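Cif (Cell cycle inhibiting factor) (PDB 3EFY) deamidates a glutamine of host NEDD8 as a bacterial effector, which shuts off cullin-RING ubiquitin ligases and halts the host cell cycle. Local coordinates at residues A[62-67]-A[135-140]; A[49-54]-A[78-83]; A[25-28]-A[33-36]; A[11-16]-A[85-90]. One frame throughout, in Å; residues are numbered along the deposited sequence.

Contacts 1 and 4 meet at the catalytic centre, with their own centres about 11 Å apart. Contact 1 brings His66, at the start of strand 66-72, against the end of helix 130-137. Contact 4 joins helix 10-22 to the loop that carries Gln86, and Gln86 reaches His66 and Phe137 of contact 1. Contact 2 lies about 22 Å from contact 1, centre to centre, at the loops leading into strands 54-61 and 81-85 of the same antiparallel sheet. Contact 3 lies at the surface, in the loop that follows helix 10-22. Its centre is about 26 Å from that of contact 1. Along the chain, contacts 2 and 3 are nested inside the loop closed by contact 4. Contacts 3 and 4 both touch the second subunit.

Contact 1. Residues A[62-67]-A[135-140]; sequences GALGHA and TLFDID
Leu64 lays its CD2 methyl over one face of the Phe137 ring. The methyl stands 3.8 Å from the ring centroid and only 13° off the normal, so this is a CH-pi contact over the middle of the ring. Its nearest ring atom is Phe137 CE2, 3.7 Å from Leu64 CD2. The two side chains approach from opposite directions. Leu64 reaches across with CG anti to the backbone N (chi1 -163°).

His66 meets the same phenyl ring at another place. Its CD2 is 4.1 Å from Phe137 CD1, which lies at the edge of the imidazole. The planes are 76° apart and the centroids 5.9 Å apart, an oblique pairing. Tyr68 adds an edge-to-face partner for Phe137.

The polar end of the histidine is held by Gln86, whose OE1 is hydrogen-bonded to His66 NE2. The amide nitrogen of Gln86 donates to the carbonyl O of Phe137, so the end of helix 130-137 probably helps to position the glutamine. Gly65 and His66 both face Asp61 in a G1 beta bulge, where strand 66-72 starts. Phe137 packs against the imidazole of the active-site His66, part of a Cys-His-Gln triad consistent with the papain-like clan CA fold; papain has asparagine as third residue.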
# COMPACT_ATOMS: atom_id res chain seq x y z
N GLY A 62 -0.14 17.55 -17.81
CA GLY A 62 -1.36 18.33 -18.00
C GLY A 62 -1.76 18.37 -19.47
O GLY A 62 -2.96 18.29 -19.80
N ALA A 63 -0.77 18.50 -20.35
CA ALA A 63 -1.05 18.61 -21.79
C ALA A 63 -1.59 17.30 -22.38
O ALA A 63 -2.61 17.28 -23.13
CB ALA A 63 0.21 19.06 -22.51
N LEU A 64 -0.96 16.18 -22.04
CA LEU A 64 -1.43 14.88 -22.44
C LEU A 64 -2.69 14.49 -21.69
O LEU A 64 -3.45 13.65 -22.16
CB LEU A 64 -0.34 13.82 -22.26
CG LEU A 64 -0.49 12.48 -22.99
CD1 LEU A 64 -0.50 12.65 -24.49
CD2 LEU A 64 0.57 11.47 -22.56
N GLY A 65 -2.91 15.10 -20.51
CA GLY A 65 -3.99 14.77 -19.62
C GLY A 65 -3.84 13.39 -19.01
O GLY A 65 -4.73 12.56 -19.04
N HIS A 66 -2.68 13.13 -18.39
CA HIS A 66 -2.34 11.79 -18.05
C HIS A 66 -1.28 11.83 -16.92
O HIS A 66 -0.59 12.81 -16.79
CB HIS A 66 -1.75 11.16 -19.31
CG HIS A 66 -1.49 9.71 -19.17
ND1 HIS A 66 -2.32 8.89 -18.43
CD2 HIS A 66 -0.51 8.91 -19.68
CE1 HIS A 66 -1.81 7.67 -18.44
NE2 HIS A 66 -0.76 7.64 -19.23
N ALA A 67 -1.31 10.85 -16.05
CA ALA A 67 -0.26 10.68 -15.02
C ALA A 67 0.40 9.31 -15.15
O ALA A 67 -0.24 8.33 -15.54
CB ALA A 67 -0.86 10.83 -13.61
N THR A 135 4.80 5.98 -29.52
CA THR A 135 5.97 5.16 -29.20
C THR A 135 6.17 5.00 -27.69
O THR A 135 6.46 3.93 -27.21
CB THR A 135 7.23 5.69 -29.84
OG1 THR A 135 7.12 5.53 -31.27
CG2 THR A 135 8.45 4.91 -29.38
N LEU A 136 5.90 6.07 -26.97
CA LEU A 136 6.06 6.06 -25.51
C LEU A 136 4.87 5.44 -24.76
O LEU A 136 5.07 4.70 -23.80
CB LEU A 136 6.31 7.47 -24.99
CG LEU A 136 7.69 8.05 -25.36
CD1 LEU A 136 7.75 9.58 -25.13
CD2 LEU A 136 8.79 7.27 -24.55
N PHE A 137 3.64 5.76 -25.19
CA PHE A 137 2.49 5.54 -24.33
C PHE A 137 1.48 4.49 -24.82
O PHE A 137 0.72 3.96 -24.03
CB PHE A 137 1.73 6.85 -24.09
CG PHE A 137 2.53 7.90 -23.34
CD1 PHE A 137 2.70 7.80 -21.97
CD2 PHE A 137 3.09 8.97 -24.01
CE1 PHE A 137 3.49 8.75 -21.29
CE2 PHE A 137 3.84 9.91 -23.34
CZ PHE A 137 4.04 9.78 -21.97
N ASP A 138 1.47 4.22 -26.14
CA ASP A 138 0.52 3.24 -26.69
C ASP A 138 1.06 1.80 -26.65
O ASP A 138 2.20 1.54 -27.00
CB ASP A 138 0.09 3.65 -28.10
CG ASP A 138 -1.10 2.81 -28.58
OD1 ASP A 138 -2.24 3.05 -28.12
OD2 ASP A 138 -0.87 1.82 -29.29
N ILE A 139 0.24 0.86 -26.21
CA ILE A 139 0.67 -0.51 -26.01
C ILE A 139 1.20 -1.17 -27.31
O ILE A 139 2.08 -2.02 -27.27
CB ILE A 139 -0.44 -1.36 -25.35
CG1 ILE A 139 0.16 -2.64 -24.74
CG2 ILE A 139 -1.61 -1.58 -26.33
CD1 ILE A 139 -0.74 -3.48 -23.87
N ASP A 140 0.64 -0.73 -28.42
CA ASP A 140 1.02 -1.20 -29.75
C ASP A 140 1.87 -0.19 -30.54
O ASP A 140 2.24 -0.44 -31.70
CB ASP A 140 -0.24 -1.52 -30.58
CG ASP A 140 -1.06 -2.65 -30.02
OD1 ASP A 140 -0.49 -3.62 -29.47
OD2 ASP A 140 -2.32 -2.57 -30.15

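Contact 2. Residues A[49-54]-A[78-83]; sequences MPECKS and SCRPAF
Arg80 points the end of its guanidinium at the backbone of the loop 49-54, and the Met49 side chain crosses the Arg80 side chain at about a right angle. The arginine is extended from CG to NE, and its first torsion (chi1 -165°) turns CG away from the backbone N. This carries the flat group to the carbonyl of Pro50.

Both terminal nitrogens bind that one oxygen, end-on. Arg80 NH1 lies 3.0 Å from Pro50 O, and Arg80 NH2 lies 3.2 Å from Pro50 O. The oxygen sits close to the guanidinium plane in each bond. Seen from the carbonyl, the two donors differ: NH2 lies in the carbonyl plane on a lone pair, while NH1 stands above that plane, 52° out of it. The two bonds hold the end of the group on Pro50 O. Lys53 O is also near its edge, 2.9 Å from Arg80 NH2.

Met49 covers one face of the guanidinium with its sulfur. Its CG comes closer to the group, 3.6 Å from Arg80 NH1. At Glu51 the approach is through the backbone, with CA 3.7 Å from Arg80 NH1. The carboxylate of Glu51 turns to another partner and accepts from the backbone N of Asn77.

A further bond, from Arg80 NH2 to the carbonyl of Pro73 after strand 66-72, probably limits the rotation of the guanidinium. The arginine therefore ties together three loops at one end of the sheet: the one between helix 39-47 and strand 54-61, the one after strand 66-72, and the lead into strand 81-85. Met49 packs on Ile72, Phe55 and Leu163, from strands 66-72, 54-61 and 159-166.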
# COMPACT_ATOMS: atom_id res chain seq x y z
N MET A 49 22.08 13.96 -11.62
CA MET A 49 21.55 12.79 -10.93
C MET A 49 22.61 11.74 -10.67
O MET A 49 23.27 11.30 -11.60
CB MET A 49 20.42 12.15 -11.75
CG MET A 49 19.82 10.97 -11.09
SD MET A 49 18.23 10.50 -11.90
CE MET A 49 17.15 11.60 -11.00
N PRO A 50 22.78 11.34 -9.42
CA PRO A 50 23.77 10.29 -9.12
C PRO A 50 23.52 9.01 -9.90
O PRO A 50 22.36 8.56 -10.05
CB PRO A 50 23.59 10.05 -7.64
CG PRO A 50 23.15 11.37 -7.14
CD PRO A 50 22.22 11.90 -8.18
N GLU A 51 24.59 8.42 -10.44
CA GLU A 51 24.55 7.15 -11.14
C GLU A 51 24.40 5.95 -10.20
O GLU A 51 23.92 4.90 -10.61
CB GLU A 51 25.79 6.99 -12.04
CG GLU A 51 25.89 8.06 -13.08
CD GLU A 51 27.13 7.93 -13.98
OE1 GLU A 51 27.99 7.03 -13.71
OE2 GLU A 51 27.14 8.68 -14.98
N CYS A 52 24.84 6.10 -8.94
CA CYS A 52 24.89 5.06 -7.94
C CYS A 52 23.59 4.98 -7.14
O CYS A 52 23.51 4.22 -6.16
CB CYS A 52 26.04 5.32 -6.95
SG CYS A 52 25.72 6.73 -5.80
N LYS A 53 22.56 5.74 -7.55
CA LYS A 53 21.27 5.69 -6.85
C LYS A 53 20.16 5.46 -7.89
O LYS A 53 20.32 5.77 -9.05
CB LYS A 53 21.04 6.99 -6.13
CG LYS A 53 22.02 7.28 -4.93
CD LYS A 53 21.76 8.68 -4.41
CE LYS A 53 22.81 9.26 -3.45
NZ LYS A 53 22.47 10.71 -3.08
N SER A 54 19.04 4.93 -7.41
CA SER A 54 17.84 4.74 -8.21
C SER A 54 16.75 5.72 -7.79
O SER A 54 16.64 6.07 -6.61
CB SER A 54 17.37 3.31 -8.11
OG SER A 54 17.26 2.87 -6.79
N SER A 78 25.06 8.53 -19.44
CA SER A 78 25.04 8.39 -20.91
C SER A 78 24.04 7.35 -21.36
O SER A 78 24.21 6.17 -21.07
CB SER A 78 26.45 8.03 -21.40
OG SER A 78 27.28 9.12 -21.15
N CYS A 79 23.00 7.77 -22.07
CA CYS A 79 21.92 6.84 -22.50
C CYS A 79 21.39 5.99 -21.34
O CYS A 79 21.19 4.76 -21.45
CB CYS A 79 22.37 5.96 -23.67
SG CYS A 79 22.82 6.95 -25.17
N ARG A 80 21.13 6.68 -20.23
CA ARG A 80 20.63 6.03 -19.04
C ARG A 80 19.27 5.37 -19.30
O ARG A 80 18.39 6.04 -19.85
CB ARG A 80 20.46 7.04 -17.93
CG ARG A 80 20.29 6.38 -16.59
CD ARG A 80 20.63 7.27 -15.44
NE ARG A 80 20.44 6.63 -14.15
CZ ARG A 80 20.84 7.15 -12.97
NH1 ARG A 80 21.48 8.31 -12.93
NH2 ARG A 80 20.60 6.52 -11.86
N PRO A 81 19.10 4.10 -18.93
CA PRO A 81 17.78 3.46 -19.13
C PRO A 81 16.72 3.90 -18.10
O PRO A 81 17.03 4.40 -17.02
CB PRO A 81 18.06 1.98 -18.97
CG PRO A 81 19.55 1.85 -18.78
CD PRO A 81 20.15 3.15 -18.54
N ALA A 82 15.46 3.73 -18.49
CA ALA A 82 14.36 3.97 -17.57
C ALA A 82 13.22 3.01 -17.93
O ALA A 82 13.25 2.41 -19.01
CB ALA A 82 13.91 5.41 -17.69
N PHE A 83 12.21 2.92 -17.07
CA PHE A 83 11.02 2.13 -17.34
C PHE A 83 9.83 3.06 -17.13
O PHE A 83 9.86 3.93 -16.25
CB PHE A 83 10.95 0.95 -16.43
CG PHE A 83 12.10 -0.04 -16.64
CD1 PHE A 83 11.94 -1.12 -17.48
CD2 PHE A 83 13.30 0.14 -15.99
CE1 PHE A 83 12.97 -2.03 -17.69
CE2 PHE A 83 14.36 -0.77 -16.21
CZ PHE A 83 14.18 -1.84 -17.05

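Contact 3. Residues A[25-28]-A[33-36]; sequences DGFS and NEQT
Phe27 and Glu34 reach for each other from opposite directions, ring end to carboxylate. The Phe27 side chain leaves its backbone with N and CG on opposite sides of the first bond (chi1 -179°), which swings the far end of the ring toward the segment 33-36. There CZ comes within 3.8 Å of Glu34 OE2. The carboxylate approaches the ring obliquely, and the two planes are 53° apart.

Glu34 folds to get there. Its CG is anti to the carbonyl carbon, and a second bend at chi2 (-62°) curls the chain back. The same oxygen is then placed for a water bridge. One water donates to Glu34 OE2 at 2.6 Å and to Ser28 O at 2.8 Å.

The contact closes a surface loop between helix 10-22 and helix 39-47, with four residues between its two segments. Inside that loop, the backbone N of Cys30 donates to Glu34 OE2. The one carboxylate oxygen therefore accepts from both the loop backbone and the water. The Glu34 side chain packs on Gln162 and Phe164 of strand 159-166. Ser28 OG is hydrogen-bonded to the carbonyl of Tyr29 of the second subunit, and Ser28 packs on Cys30 of that subunit.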
# COMPACT_ATOMS: atom_id res chain seq x y z
N ASP A 25 9.01 1.71 7.14
CA ASP A 25 8.84 2.13 8.52
C ASP A 25 9.17 3.60 8.64
O ASP A 25 10.26 4.06 8.21
CB ASP A 25 9.74 1.29 9.43
CG ASP A 25 9.29 -0.14 9.58
OD1 ASP A 25 8.09 -0.50 9.37
OD2 ASP A 25 10.17 -0.97 9.94
N GLY A 26 8.23 4.39 9.15
CA GLY A 26 8.45 5.83 9.30
C GLY A 26 8.26 6.73 8.08
O GLY A 26 8.41 7.94 8.18
N PHE A 27 7.87 6.18 6.93
CA PHE A 27 7.54 7.01 5.78
C PHE A 27 6.38 6.41 5.02
O PHE A 27 6.42 5.24 4.57
CB PHE A 27 8.70 7.20 4.80
CG PHE A 27 8.33 8.06 3.65
CD1 PHE A 27 8.22 9.44 3.82
CD2 PHE A 27 8.02 7.53 2.42
CE1 PHE A 27 7.84 10.26 2.77
CE2 PHE A 27 7.63 8.35 1.37
CZ PHE A 27 7.54 9.73 1.54
N SER A 28 5.34 7.22 4.87
CA SER A 28 4.22 6.87 4.01
C SER A 28 3.99 8.00 3.00
O SER A 28 3.68 9.14 3.37
CB SER A 28 2.92 6.61 4.79
OG SER A 28 3.09 5.49 5.63
N ASN A 33 0.58 15.91 -0.30
CA ASN A 33 1.50 16.62 0.57
C ASN A 33 2.96 16.64 0.14
O ASN A 33 3.81 17.28 0.79
CB ASN A 33 1.39 16.04 1.97
CG ASN A 33 0.02 16.18 2.53
OD1 ASN A 33 -0.70 17.12 2.25
ND2 ASN A 33 -0.34 15.21 3.37
N GLU A 34 3.31 15.96 -0.95
CA GLU A 34 4.70 15.90 -1.34
C GLU A 34 5.16 17.14 -2.06
O GLU A 34 4.37 17.91 -2.68
CB GLU A 34 4.98 14.64 -2.21
CG GLU A 34 4.53 13.32 -1.55
CD GLU A 34 5.21 12.95 -0.23
OE1 GLU A 34 6.24 13.57 0.18
OE2 GLU A 34 4.68 12.05 0.50
N GLN A 35 6.47 17.34 -2.02
CA GLN A 35 7.09 18.40 -2.75
C GLN A 35 7.00 18.15 -4.25
O GLN A 35 7.06 17.02 -4.71
CB GLN A 35 8.54 18.58 -2.37
CG GLN A 35 8.77 18.92 -0.88
CD GLN A 35 8.06 20.19 -0.50
OE1 GLN A 35 7.12 20.16 0.33
NE2 GLN A 35 8.43 21.29 -1.13
N THR A 36 6.84 19.23 -4.99
CA THR A 36 6.76 19.15 -6.47
C THR A 36 7.84 19.93 -7.19
O THR A 36 8.36 20.92 -6.69
CB THR A 36 5.36 19.55 -6.97
OG1 THR A 36 5.11 20.92 -6.68
CG2 THR A 36 4.25 18.66 -6.37
O HOH W 1 4.46 11.83 3.08

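Contact 4. Residues A[11-16]-A[85-90]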
# COMPACT_ATOMS: atom_id res chain seq x y z
N GLY A 11 -4.13 8.52 -12.21
CA GLY A 11 -3.52 9.15 -11.02
C GLY A 11 -3.52 8.27 -9.78
O GLY A 11 -2.55 8.26 -8.99
N VAL A 12 -4.60 7.50 -9.59
CA VAL A 12 -4.70 6.53 -8.52
C VAL A 12 -3.64 5.42 -8.70
O VAL A 12 -2.94 5.07 -7.73
CB VAL A 12 -6.12 5.99 -8.43
CG1 VAL A 12 -6.18 4.82 -7.54
CG2 VAL A 12 -7.03 7.13 -7.91
N THR A 13 -3.49 4.91 -9.92
CA THR A 13 -2.44 3.94 -10.22
C THR A 13 -1.07 4.51 -9.92
O THR A 13 -0.27 3.86 -9.23
CB THR A 13 -2.54 3.51 -11.68
OG1 THR A 13 -3.79 2.82 -11.85
CG2 THR A 13 -1.39 2.58 -12.05
N ALA A 14 -0.82 5.70 -10.41
CA ALA A 14 0.48 6.36 -10.17
C ALA A 14 0.78 6.49 -8.69
O ALA A 14 1.90 6.21 -8.22
CB ALA A 14 0.54 7.72 -10.83
N ASN A 15 -0.19 6.99 -7.91
CA ASN A 15 0.05 7.18 -6.49
C ASN A 15 0.34 5.87 -5.76
O ASN A 15 1.18 5.81 -4.87
CB ASN A 15 -1.18 7.83 -5.85
CG ASN A 15 -1.44 9.22 -6.33
OD1 ASN A 15 -0.61 9.86 -6.98
ND2 ASN A 15 -2.62 9.76 -5.93
N ALA A 16 -0.35 4.79 -6.16
CA ALA A 16 -0.17 3.50 -5.56
C ALA A 16 1.22 2.92 -5.87
O ALA A 16 1.81 2.27 -5.04
CB ALA A 16 -1.26 2.57 -6.02
N TYR A 85 5.68 3.14 -16.28
CA TYR A 85 4.56 2.41 -15.73
C TYR A 85 3.32 3.33 -15.77
O TYR A 85 3.39 4.50 -15.42
CB TYR A 85 4.76 1.93 -14.28
CG TYR A 85 6.13 1.32 -14.01
CD1 TYR A 85 6.67 0.39 -14.86
CD2 TYR A 85 6.88 1.74 -12.90
CE1 TYR A 85 7.95 -0.17 -14.60
CE2 TYR A 85 8.12 1.18 -12.66
CZ TYR A 85 8.65 0.26 -13.53
OH TYR A 85 9.94 -0.27 -13.31
N GLN A 86 2.17 2.78 -16.15
CA GLN A 86 0.96 3.59 -16.32
C GLN A 86 -0.28 2.71 -16.39
O GLN A 86 -0.19 1.51 -16.71
CB GLN A 86 1.04 4.43 -17.60
CG GLN A 86 1.25 3.57 -18.89
CD GLN A 86 1.00 4.29 -20.18
OE1 GLN A 86 0.39 5.38 -20.25
NE2 GLN A 86 1.44 3.66 -21.27
N SER A 87 -1.42 3.34 -16.14
CA SER A 87 -2.73 2.84 -16.62
C SER A 87 -3.45 4.02 -17.25
O SER A 87 -3.03 5.15 -17.07
CB SER A 87 -3.58 2.22 -15.50
OG SER A 87 -4.09 3.21 -14.62
N ASP A 88 -4.58 3.79 -17.93
CA ASP A 88 -5.27 4.90 -18.58
C ASP A 88 -6.75 4.50 -18.76
O ASP A 88 -7.04 3.39 -19.17
CB ASP A 88 -4.60 5.13 -19.92
CG ASP A 88 -4.85 6.48 -20.53
OD1 ASP A 88 -6.00 7.03 -20.49
OD2 ASP A 88 -3.90 6.96 -21.17
N LEU A 89 -7.65 5.41 -18.40
CA LEU A 89 -9.10 5.13 -18.61
C LEU A 89 -9.57 5.45 -20.02
O LEU A 89 -10.69 5.02 -20.40
CB LEU A 89 -9.95 5.90 -17.60
CG LEU A 89 -9.82 5.43 -16.15
CD1 LEU A 89 -10.67 6.36 -15.24
CD2 LEU A 89 -10.12 3.94 -15.95
N GLY A 90 -8.77 6.14 -20.81
CA GLY A 90 -9.05 6.32 -22.24
C GLY A 90 -10.03 7.45 -22.57
O GLY A 90 -10.63 7.46 -23.66
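Helix 10-22, which carries the active-site cysteine at its start, is joined here to the loop that follows strand 81-85 and carries the active-site Gln86. The join is a pair of hydroxyls. Thr13 OG1 and Ser87 OG are hydrogen-bonded at 2.8 Å, and either may be the donor.

Thr13 turns OG1 away from its carbonyl carbon and beside the backbone N (chi1 -65°). In the same rotamer, its methyl CG2 also faces the loop and lies 4.1 Å from Ser87 CB. Ser87 sets OG between its backbone N and carbonyl carbon (chi1 72°), which turns the hydroxyl to the helix. The threonine hydroxyl has a second, weak bond to the carbonyl of Ser9 on the preceding turn. Phe99 and Pro8 also pack on the threonine; both hydroxyl-bearing residues are buried.

The Gln86 side chain starts out away from the helix, that of Ser87 toward it. Gln86 is turned toward the active-site histidine, His66. Next along the loop, Asp88 OD1 accepts from the backbone N of Gly90 at 2.9 Å, an Asx turn. Holding the cysteine helix against a loop that delivers the polar third residue is consistent with the papain-like fold of clan CA.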